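Local coordinates for DNA processing protein DprA (Streptococcus pneumoniae, PDB 3UQZ) that binds single-stranded DNA cooperatively, shields it from nucleases and helps load the RecA recombinase onto it during natural transformation, at residues P82-L85 against S86-Y89; I146-A149 against A150-A154; F172-K175 against A176-R179. One frame throughout, in Å; residues are numbered along the deposited sequence.

Contact 1 (P82-L85 against S86-Y89); sequences PWDL and SEIY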
ATOM      1  N   PRO A  82     -19.620  -4.607  26.317  1.00 39.08           N
ATOM      2  CA  PRO A  82     -18.794  -3.483  25.827  1.00 38.86           C
ATOM      3  C   PRO A  82     -19.514  -2.526  24.882  1.00 43.78           C
ATOM      4  O   PRO A  82     -20.191  -2.951  23.944  1.00 43.24           O
ATOM      5  CB  PRO A  82     -17.566  -4.158  25.210  1.00 40.07           C
ATOM      6  CG  PRO A  82     -17.966  -5.529  24.947  1.00 44.13           C
ATOM      7  CD  PRO A  82     -19.123  -5.905  25.813  1.00 39.62           C
ATOM      8  N   TRP A  83     -19.359  -1.222  25.157  1.00 40.74           N
ATOM      9  CA  TRP A  83     -20.005  -0.126  24.446  1.00 40.59           C
ATOM     10  C   TRP A  83     -19.701  -0.043  22.968  1.00 43.20           C
ATOM     11  O   TRP A  83     -20.579   0.360  22.215  1.00 43.55           O
ATOM     12  CB  TRP A  83     -19.744   1.210  25.154  1.00 39.85           C
ATOM     13  CG  TRP A  83     -20.483   1.405  26.455  1.00 41.19           C
ATOM     14  CD1 TRP A  83     -21.365   0.544  27.045  1.00 44.15           C
ATOM     15  CD2 TRP A  83     -20.411   2.555  27.313  1.00 41.30           C
ATOM     16  NE1 TRP A  83     -21.829   1.077  28.224  1.00 43.70           N
ATOM     17  CE2 TRP A  83     -21.274   2.318  28.405  1.00 45.25           C
ATOM     18  CE3 TRP A  83     -19.720   3.781  27.250  1.00 42.48           C
ATOM     19  CZ2 TRP A  83     -21.468   3.263  29.424  1.00 44.45           C
ATOM     20  CZ3 TRP A  83     -19.925   4.718  28.250  1.00 43.81           C
ATOM     21  CH2 TRP A  83     -20.788   4.455  29.321  1.00 44.42           C
ATOM     22  N   ASP A  84     -18.484  -0.415  22.536  1.00 38.27           N
ATOM     23  CA  ASP A  84     -18.132  -0.392  21.117  1.00 37.79           C
ATOM     24  C   ASP A  84     -18.948  -1.419  20.336  1.00 41.11           C
ATOM     25  O   ASP A  84     -19.401  -1.112  19.234  1.00 42.11           O
ATOM     26  CB  ASP A  84     -16.633  -0.638  20.912  1.00 40.18           C
ATOM     27  CG  ASP A  84     -15.735   0.528  21.282  1.00 54.97           C
ATOM     28  OD1 ASP A  84     -16.023   1.668  20.842  1.00 56.61           O
ATOM     29  OD2 ASP A  84     -14.715   0.295  21.963  1.00 63.75           O
ATOM     30  N   LEU A  85     -19.148  -2.623  20.907  1.00 35.80           N
ATOM     31  CA  LEU A  85     -19.938  -3.688  20.294  1.00 35.28           C
ATOM     32  C   LEU A  85     -21.431  -3.314  20.185  1.00 40.87           C
ATOM     33  O   LEU A  85     -22.077  -3.696  19.218  1.00 40.95           O
ATOM     34  CB  LEU A  85     -19.724  -5.035  21.039  1.00 34.39           C
ATOM     35  CG  LEU A  85     -20.375  -6.297  20.446  1.00 36.79           C
ATOM     36  CD1 LEU A  85     -19.866  -6.609  19.033  1.00 35.82           C
ATOM     37  CD2 LEU A  85     -20.195  -7.477  21.365  1.00 38.74           C
ATOM     38  N   SER A  86     -21.965  -2.543  21.145  1.00 38.66           N
ATOM     39  CA  SER A  86     -23.364  -2.107  21.154  1.00 38.82           C
ATOM     40  C   SER A  86     -23.693  -1.162  19.996  1.00 46.33           C
ATOM     41  O   SER A  86     -24.858  -1.073  19.609  1.00 48.33           O
ATOM     42  CB  SER A  86     -23.698  -1.423  22.475  1.00 41.04           C
ATOM     43  OG  SER A  86     -23.035  -0.175  22.569  1.00 48.63           O
ATOM     44  N   GLU A  87     -22.678  -0.452  19.456  1.00 43.00           N
ATOM     45  CA  GLU A  87     -22.819   0.531  18.378  1.00 42.59           C
ATOM     46  C   GLU A  87     -22.979  -0.057  16.979  1.00 46.71           C
ATOM     47  O   GLU A  87     -23.336   0.677  16.055  1.00 48.05           O
ATOM     48  CB  GLU A  87     -21.651   1.521  18.384  1.00 43.93           C
ATOM     49  CG  GLU A  87     -21.547   2.394  19.618  1.00 56.52           C
ATOM     50  CD  GLU A  87     -20.162   2.993  19.740  1.00 83.19           C
ATOM     51  OE1 GLU A  87     -19.829   3.481  20.843  1.00 82.60           O
ATOM     52  OE2 GLU A  87     -19.403   2.964  18.740  1.00 76.81           O
ATOM     53  N   ILE A  88     -22.688  -1.348  16.795  1.00 41.74           N
ATOM     54  CA  ILE A  88     -22.789  -1.971  15.475  1.00 40.89           C
ATOM     55  C   ILE A  88     -24.220  -2.300  15.104  1.00 47.89           C
ATOM     56  O   ILE A  88     -25.088  -2.424  15.973  1.00 47.98           O
ATOM     57  CB  ILE A  88     -21.849  -3.197  15.289  1.00 43.20           C
ATOM     58  CG1 ILE A  88     -22.244  -4.386  16.194  1.00 43.02           C
ATOM     59  CG2 ILE A  88     -20.388  -2.814  15.449  1.00 43.79           C
ATOM     60  CD1 ILE A  88     -22.098  -5.719  15.588  1.00 40.88           C
ATOM     61  N   TYR A  89     -24.467  -2.455  13.806  1.00 46.88           N
ATOM     62  CA  TYR A  89     -25.772  -2.873  13.330  1.00 47.80           C
ATOM     63  C   TYR A  89     -25.872  -4.378  13.657  1.00 52.41           C
ATOM     64  O   TYR A  89     -24.909  -5.124  13.423  1.00 53.42           O
ATOM     65  CB  TYR A  89     -25.914  -2.614  11.816  1.00 49.66           C
ATOM     66  CG  TYR A  89     -27.124  -3.292  11.211  1.00 53.36           C
ATOM     67  CD1 TYR A  89     -28.415  -2.868  11.524  1.00 56.21           C
ATOM     68  CD2 TYR A  89     -26.983  -4.391  10.371  1.00 54.43           C
ATOM     69  CE1 TYR A  89     -29.534  -3.517  11.006  1.00 57.61           C
ATOM     70  CE2 TYR A  89     -28.095  -5.050   9.851  1.00 55.53           C
ATOM     71  CZ  TYR A  89     -29.368  -4.607  10.168  1.00 65.83           C
ATOM     72  OH  TYR A  89     -30.472  -5.243   9.652  1.00 72.48           O
TER
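With chi1 at 70°, the hydroxyl of S86 is set between its own backbone N and carbonyl carbon, and from there OG reaches back to the carbonyl of W83; I88 has a similar chi1, which lays CG1 against the carbonyl of L85. Both groups fold onto a single short helical turn, residues 83-86, in the Rossmann-like domain of DprA, just ahead of strand 94-99. S86 OG donates to W83 O at 2.5 Å, arriving 30° out of the carbonyl plane. The backbone bonds of the turn are long and weak: S86 N meets P82 O at 3.3 Å, and E87 N meets D84 O at 3.4 Å. The weak bond from I88 N to L85 O continues this pattern where the turn ends and the chain becomes extended.

D84 and E87 run side by side in the same direction, their carboxylate planes nearly perpendicular (84°), with D84 OD1 4.2 Å from E87 OE2. The proximity of like charges is probably eased by R217, which forms a salt bridge with D84 OD2. The L85 side chain packs on I211 and L215 of helix 204-215, while I88 settles on R210 of the same helix. Between these two apolar side chains the contact is light, L85 CD1 lying 4.2 Å from I88 CD1.

Contact 2 (I146-A149 against A150-A154); sequences IDTA and AHMAA
T148 and M152, the latter a selenomethionine, lie side by side and point the same way from successive turns of a helix. The methyl CG2 of T148 is the branch that touches, standing 3.8 Å from M152 SE. It is placed there by a chi1 of -56°, which sets CG2 anti to the backbone N and leaves OG1 beside that N. The hydroxyl is thereby turned to another partner, hydrogen-bonding with A143 O. M152 CG also packs over the backbone, 3.4 Å from T148 O, the same carbonyl that accepts a nearly straight bond from M152 N (3.0 Å, 173°).

This is the first part of helix 146-157, the crossover of a beta-alpha-beta unit between the parallel strands 137-140 and 161-164 of the Rossmann-like sheet. The H151 side chain touches S140, T161 and A163 of the sheet. On helix 119-130, A149 touches A122, and A150 and A153 touch I129. A150 CB sits 3.3 Å from D147 O, while A150 N donates to I146 O at 2.9 Å. One turn on, A153 N approaches A149 O from above the carbonyl plane, at 3.1 Å.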
ATOM      1  N   ILE A 146      -3.989 -17.280   9.517  1.00 37.31           N
ATOM      2  CA  ILE A 146      -3.744 -15.962  10.127  1.00 38.11           C
ATOM      3  C   ILE A 146      -4.293 -15.837  11.553  1.00 43.53           C
ATOM      4  O   ILE A 146      -3.574 -15.353  12.430  1.00 44.53           O
ATOM      5  CB  ILE A 146      -4.183 -14.787   9.198  1.00 41.24           C
ATOM      6  CG1 ILE A 146      -3.434 -14.796   7.828  1.00 41.13           C
ATOM      7  CG2 ILE A 146      -4.102 -13.406   9.896  1.00 42.22           C
ATOM      8  CD1 ILE A 146      -1.901 -14.485   7.842  1.00 40.30           C
ATOM      9  N   ASP A 147      -5.543 -16.287  11.781  1.00 38.87           N
ATOM     10  CA  ASP A 147      -6.189 -16.237  13.088  1.00 38.70           C
ATOM     11  C   ASP A 147      -5.359 -16.988  14.132  1.00 41.91           C
ATOM     12  O   ASP A 147      -5.056 -16.415  15.180  1.00 42.90           O
ATOM     13  CB  ASP A 147      -7.631 -16.779  13.024  1.00 41.02           C
ATOM     14  CG  ASP A 147      -8.672 -15.912  12.326  1.00 49.48           C
ATOM     15  OD1 ASP A 147      -8.298 -15.138  11.430  1.00 51.17           O
ATOM     16  OD2 ASP A 147      -9.868 -16.059  12.636  1.00 53.50           O
ATOM     17  N   THR A 148      -4.929 -18.224  13.820  1.00 36.35           N
ATOM     18  CA  THR A 148      -4.104 -19.042  14.722  1.00 35.56           C
ATOM     19  C   THR A 148      -2.761 -18.372  15.033  1.00 38.73           C
ATOM     20  O   THR A 148      -2.336 -18.356  16.193  1.00 39.78           O
ATOM     21  CB  THR A 148      -3.964 -20.470  14.177  1.00 39.84           C
ATOM     22  OG1 THR A 148      -5.276 -21.004  13.987  1.00 42.16           O
ATOM     23  CG2 THR A 148      -3.172 -21.380  15.096  1.00 35.40           C
ATOM     24  N   ALA A 149      -2.120 -17.798  14.007  1.00 32.98           N
ATOM     25  CA  ALA A 149      -0.839 -17.106  14.140  1.00 32.01           C
ATOM     26  C   ALA A 149      -0.981 -15.849  14.994  1.00 36.76           C
ATOM     27  O   ALA A 149      -0.059 -15.502  15.726  1.00 36.71           O
ATOM     28  CB  ALA A 149      -0.295 -16.753  12.770  1.00 32.10           C
ATOM     29  N   ALA A 150      -2.156 -15.191  14.920  1.00 33.38           N
ATOM     30  CA  ALA A 150      -2.485 -14.003  15.704  1.00 32.55           C
ATOM     31  C   ALA A 150      -2.568 -14.344  17.208  1.00 35.50           C
ATOM     32  O   ALA A 150      -1.954 -13.659  18.030  1.00 35.31           O
ATOM     33  CB  ALA A 150      -3.793 -13.405  15.220  1.00 32.78           C
ATOM     34  N   HIS A 151      -3.293 -15.433  17.544  1.00 30.76           N
ATOM     35  CA  HIS A 151      -3.493 -15.923  18.903  1.00 30.35           C
ATOM     36  C   HIS A 151      -2.175 -16.377  19.515  1.00 37.78           C
ATOM     37  O   HIS A 151      -1.832 -15.929  20.600  1.00 38.01           O
ATOM     38  CB  HIS A 151      -4.514 -17.073  18.916  1.00 30.46           C
ATOM     39  CG  HIS A 151      -5.934 -16.642  18.691  1.00 33.14           C
ATOM     40  ND1 HIS A 151      -6.713 -17.213  17.707  1.00 34.13           N
ATOM     41  CD2 HIS A 151      -6.685 -15.743  19.368  1.00 34.02           C
ATOM     42  CE1 HIS A 151      -7.897 -16.642  17.811  1.00 33.00           C
ATOM     43  NE2 HIS A 151      -7.924 -15.744  18.788  1.00 33.37           N
HETATM   44  N   MSE A 152      -1.406 -17.220  18.799  1.00 36.59           N
HETATM   45  CA  MSE A 152      -0.106 -17.717  19.259  1.00 36.91           C
HETATM   46  C   MSE A 152       0.939 -16.622  19.487  1.00 39.82           C
HETATM   47  O   MSE A 152       1.704 -16.707  20.449  1.00 40.48           O
HETATM   48  CB  MSE A 152       0.409 -18.838  18.353  1.00 39.34           C
HETATM   49  CG  MSE A 152      -0.441 -20.095  18.453  1.00 46.69           C
HETATM   50 SE   MSE A 152       0.046 -21.453  17.195  0.74 55.39          SE
HETATM   51  CE  MSE A 152       1.696 -21.820  17.987  1.00 52.78           C
ATOM     52  N   ALA A 153       0.931 -15.579  18.654  1.00 35.75           N
ATOM     53  CA  ALA A 153       1.838 -14.444  18.793  1.00 36.16           C
ATOM     54  C   ALA A 153       1.533 -13.621  20.056  1.00 40.87           C
ATOM     55  O   ALA A 153       2.462 -13.149  20.717  1.00 41.90           O
ATOM     56  CB  ALA A 153       1.772 -13.566  17.558  1.00 36.92           C
ATOM     57  N   ALA A 154       0.242 -13.477  20.399  1.00 36.41           N
ATOM     58  CA  ALA A 154      -0.217 -12.780  21.598  1.00 35.52           C
ATOM     59  C   ALA A 154       0.258 -13.556  22.821  1.00 39.02           C
ATOM     60  O   ALA A 154       0.863 -12.972  23.719  1.00 39.80           O
ATOM     61  CB  ALA A 154      -1.738 -12.675  21.597  1.00 35.88           C
TER

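Contact 3 (F172-K175 against A176-R179); sequences FYPK and ANKR. With SO4 (sulfate ion), chain E.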
ATOM      1  N   PHE A 172     -15.323 -27.875  18.774  1.00 32.39           N
ATOM      2  CA  PHE A 172     -14.045 -27.341  18.352  1.00 31.92           C
ATOM      3  C   PHE A 172     -13.887 -27.264  16.845  1.00 37.22           C
ATOM      4  O   PHE A 172     -13.932 -28.295  16.177  1.00 37.79           O
ATOM      5  CB  PHE A 172     -12.901 -28.120  19.047  1.00 33.34           C
ATOM      6  CG  PHE A 172     -13.040 -28.149  20.558  1.00 35.10           C
ATOM      7  CD1 PHE A 172     -12.528 -27.119  21.341  1.00 37.54           C
ATOM      8  CD2 PHE A 172     -13.750 -29.167  21.189  1.00 36.59           C
ATOM      9  CE1 PHE A 172     -12.709 -27.113  22.725  1.00 37.65           C
ATOM     10  CE2 PHE A 172     -13.937 -29.156  22.572  1.00 38.80           C
ATOM     11  CZ  PHE A 172     -13.407 -28.134  23.333  1.00 36.84           C
ATOM     12  N   TYR A 173     -13.749 -26.040  16.296  1.00 33.62           N
ATOM     13  CA  TYR A 173     -13.537 -25.858  14.860  1.00 34.11           C
ATOM     14  C   TYR A 173     -12.471 -24.803  14.553  1.00 38.70           C
ATOM     15  O   TYR A 173     -12.638 -23.652  14.947  1.00 39.46           O
ATOM     16  CB  TYR A 173     -14.840 -25.603  14.076  1.00 35.67           C
ATOM     17  CG  TYR A 173     -14.622 -25.507  12.577  1.00 37.47           C
ATOM     18  CD1 TYR A 173     -14.654 -26.642  11.771  1.00 37.83           C
ATOM     19  CD2 TYR A 173     -14.368 -24.281  11.967  1.00 39.57           C
ATOM     20  CE1 TYR A 173     -14.446 -26.559  10.396  1.00 36.81           C
ATOM     21  CE2 TYR A 173     -14.145 -24.188  10.594  1.00 41.00           C
ATOM     22  CZ  TYR A 173     -14.185 -25.331   9.812  1.00 49.05           C
ATOM     23  OH  TYR A 173     -13.977 -25.247   8.456  1.00 53.54           O
ATOM     24  N   PRO A 174     -11.394 -25.137  13.806  1.00 34.88           N
ATOM     25  CA  PRO A 174     -11.041 -26.468  13.270  1.00 34.67           C
ATOM     26  C   PRO A 174     -10.675 -27.470  14.374  1.00 40.61           C
ATOM     27  O   PRO A 174     -10.299 -27.051  15.476  1.00 40.68           O
ATOM     28  CB  PRO A 174      -9.876 -26.158  12.324  1.00 35.76           C
ATOM     29  CG  PRO A 174      -9.243 -24.916  12.875  1.00 39.62           C
ATOM     30  CD  PRO A 174     -10.356 -24.126  13.498  1.00 35.43           C
ATOM     31  N   LYS A 175     -10.808 -28.788  14.095  1.00 37.81           N
ATOM     32  CA  LYS A 175     -10.499 -29.850  15.068  1.00 37.49           C
ATOM     33  C   LYS A 175      -9.075 -29.785  15.608  1.00 41.74           C
ATOM     34  O   LYS A 175      -8.878 -30.036  16.794  1.00 42.96           O
ATOM     35  CB  LYS A 175     -10.830 -31.259  14.537  1.00 40.58           C
ATOM     36  CG  LYS A 175     -12.310 -31.481  14.141  1.00 60.28           C
ATOM     37  CD  LYS A 175     -13.166 -32.296  15.151  1.00 71.97           C
ATOM     38  CE  LYS A 175     -14.545 -32.640  14.620  1.00 87.24           C
ATOM     39  NZ  LYS A 175     -14.509 -33.747  13.625  1.00 97.33           N
ATOM     40  N   ALA A 176      -8.103 -29.379  14.774  1.00 37.30           N
ATOM     41  CA  ALA A 176      -6.684 -29.270  15.143  1.00 36.45           C
ATOM     42  C   ALA A 176      -6.404 -28.211  16.205  1.00 42.03           C
ATOM     43  O   ALA A 176      -5.384 -28.299  16.898  1.00 43.23           O
ATOM     44  CB  ALA A 176      -5.842 -29.004  13.909  1.00 36.59           C
ATOM     45  N   ASN A 177      -7.307 -27.219  16.343  1.00 37.20           N
ATOM     46  CA  ASN A 177      -7.155 -26.126  17.304  1.00 35.61           C
ATOM     47  C   ASN A 177      -7.781 -26.379  18.670  1.00 36.13           C
ATOM     48  O   ASN A 177      -7.836 -25.445  19.470  1.00 35.16           O
ATOM     49  CB  ASN A 177      -7.668 -24.821  16.705  1.00 34.55           C
ATOM     50  CG  ASN A 177      -6.696 -24.141  15.783  1.00 44.66           C
ATOM     51  OD1 ASN A 177      -5.537 -24.563  15.613  1.00 43.03           O
ATOM     52  ND2 ASN A 177      -7.142 -23.035  15.204  1.00 25.97           N
ATOM     53  N   LYS A 178      -8.223 -27.630  18.958  1.00 30.99           N
ATOM     54  CA  LYS A 178      -8.853 -27.966  20.238  1.00 30.27           C
ATOM     55  C   LYS A 178      -8.056 -27.481  21.444  1.00 35.78           C
ATOM     56  O   LYS A 178      -8.602 -26.734  22.251  1.00 36.95           O
ATOM     57  CB  LYS A 178      -9.185 -29.455  20.354  1.00 31.53           C
ATOM     58  CG  LYS A 178      -9.918 -29.795  21.650  1.00 36.67           C
ATOM     59  CD  LYS A 178     -10.048 -31.282  21.887  1.00 39.95           C
ATOM     60  CE  LYS A 178     -10.206 -31.623  23.347  1.00 46.95           C
ATOM     61  NZ  LYS A 178     -11.531 -31.242  23.879  1.00 52.27           N
ATOM     62  N   ARG A 179      -6.767 -27.861  21.536  1.00 32.21           N
ATOM     63  CA  ARG A 179      -5.875 -27.491  22.642  1.00 32.18           C
ATOM     64  C   ARG A 179      -5.755 -25.996  22.839  1.00 35.33           C
ATOM     65  O   ARG A 179      -5.755 -25.541  23.989  1.00 35.56           O
ATOM     66  CB  ARG A 179      -4.477 -28.146  22.510  1.00 32.63           C
ATOM     67  CG  ARG A 179      -4.477 -29.672  22.632  1.00 34.35           C
ATOM     68  CD  ARG A 179      -4.344 -30.130  24.053  1.00 32.70           C
ATOM     69  NE  ARG A 179      -4.262 -31.586  24.134  1.00 36.90           N
ATOM     70  CZ  ARG A 179      -5.295 -32.383  24.389  1.00 45.91           C
ATOM     71  NH1 ARG A 179      -6.505 -31.879  24.584  1.00 38.35           N
ATOM     72  NH2 ARG A 179      -5.118 -33.694  24.455  1.00 24.09           N
TER
HETATM   73  S   SO4 E 302      -8.514 -34.933  26.024  1.00 50.08           S
HETATM   74  O1  SO4 E 302      -8.878 -33.514  25.843  1.00 54.27           O
HETATM   75  O2  SO4 E 302      -8.621 -35.298  27.431  1.00 53.43           O
HETATM   76  O3  SO4 E 302      -9.425 -35.772  25.253  1.00 57.55           O
HETATM   77  O4  SO4 E 302      -7.148 -35.170  25.531  1.00 55.26           O
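After the cis peptide bond that precedes P174 the backbone coils into a 3-10 turn leading into helix 178-187, with N177 N donating to P174 O at 3.1 Å and K178 N more weakly to K175 O. Across this turn F172 and K178 cross obliquely. K178 CG lies over the centre of one face of the phenyl ring, 3.7 Å from the F172 ring centroid and 12° off its normal, a CH-pi contact. Further along, the lysine chain bends at chi4 (72°) and brings NZ to 3.4 Å from F172 CE2; NZ also has a long, weak ion pair with D182.

The turn belongs to the connection between strand 161-164 and strand 189-192 in the Rossmann-like domain, and N177 occupies the N-cap position of its helix, though its side chain makes no capping bond. The side chain of N177 lies aslant of P174, with ND2 3.7 Å from P174 CG. That amide nitrogen is held from elsewhere, by a hydrogen bond with L142 O. On the outer surface R179 grips a sulfate, probably from the crystallisation liquor, through two nitrogens of its guanidinium: NH2 donates to O4 of the sulfate at 2.7 Å and NH1 to O1 at 3.1 Å.

Overall arrangement
The three contacts are local and follow one another along the chain, so none nests within or crosses another. Contact 1 comes first, closing a single helical turn ahead of strand 94-99 and resting on helix 204-215, which arrives much later in the sequence. Contact 2 lies within the crossover helix between strands 137-140 and 161-164. Contact 3 closes the turn that starts helix 178-187. Contacts 2 and 3 are neighbours, their centres about 14 Å apart, and a probable hydrogen bond joins T148 OG1 to N177 ND2 at 3.0 Å. Contact 1 lies on the opposite side of the chain's centre from both, its centre about 24 Å from that of contact 2.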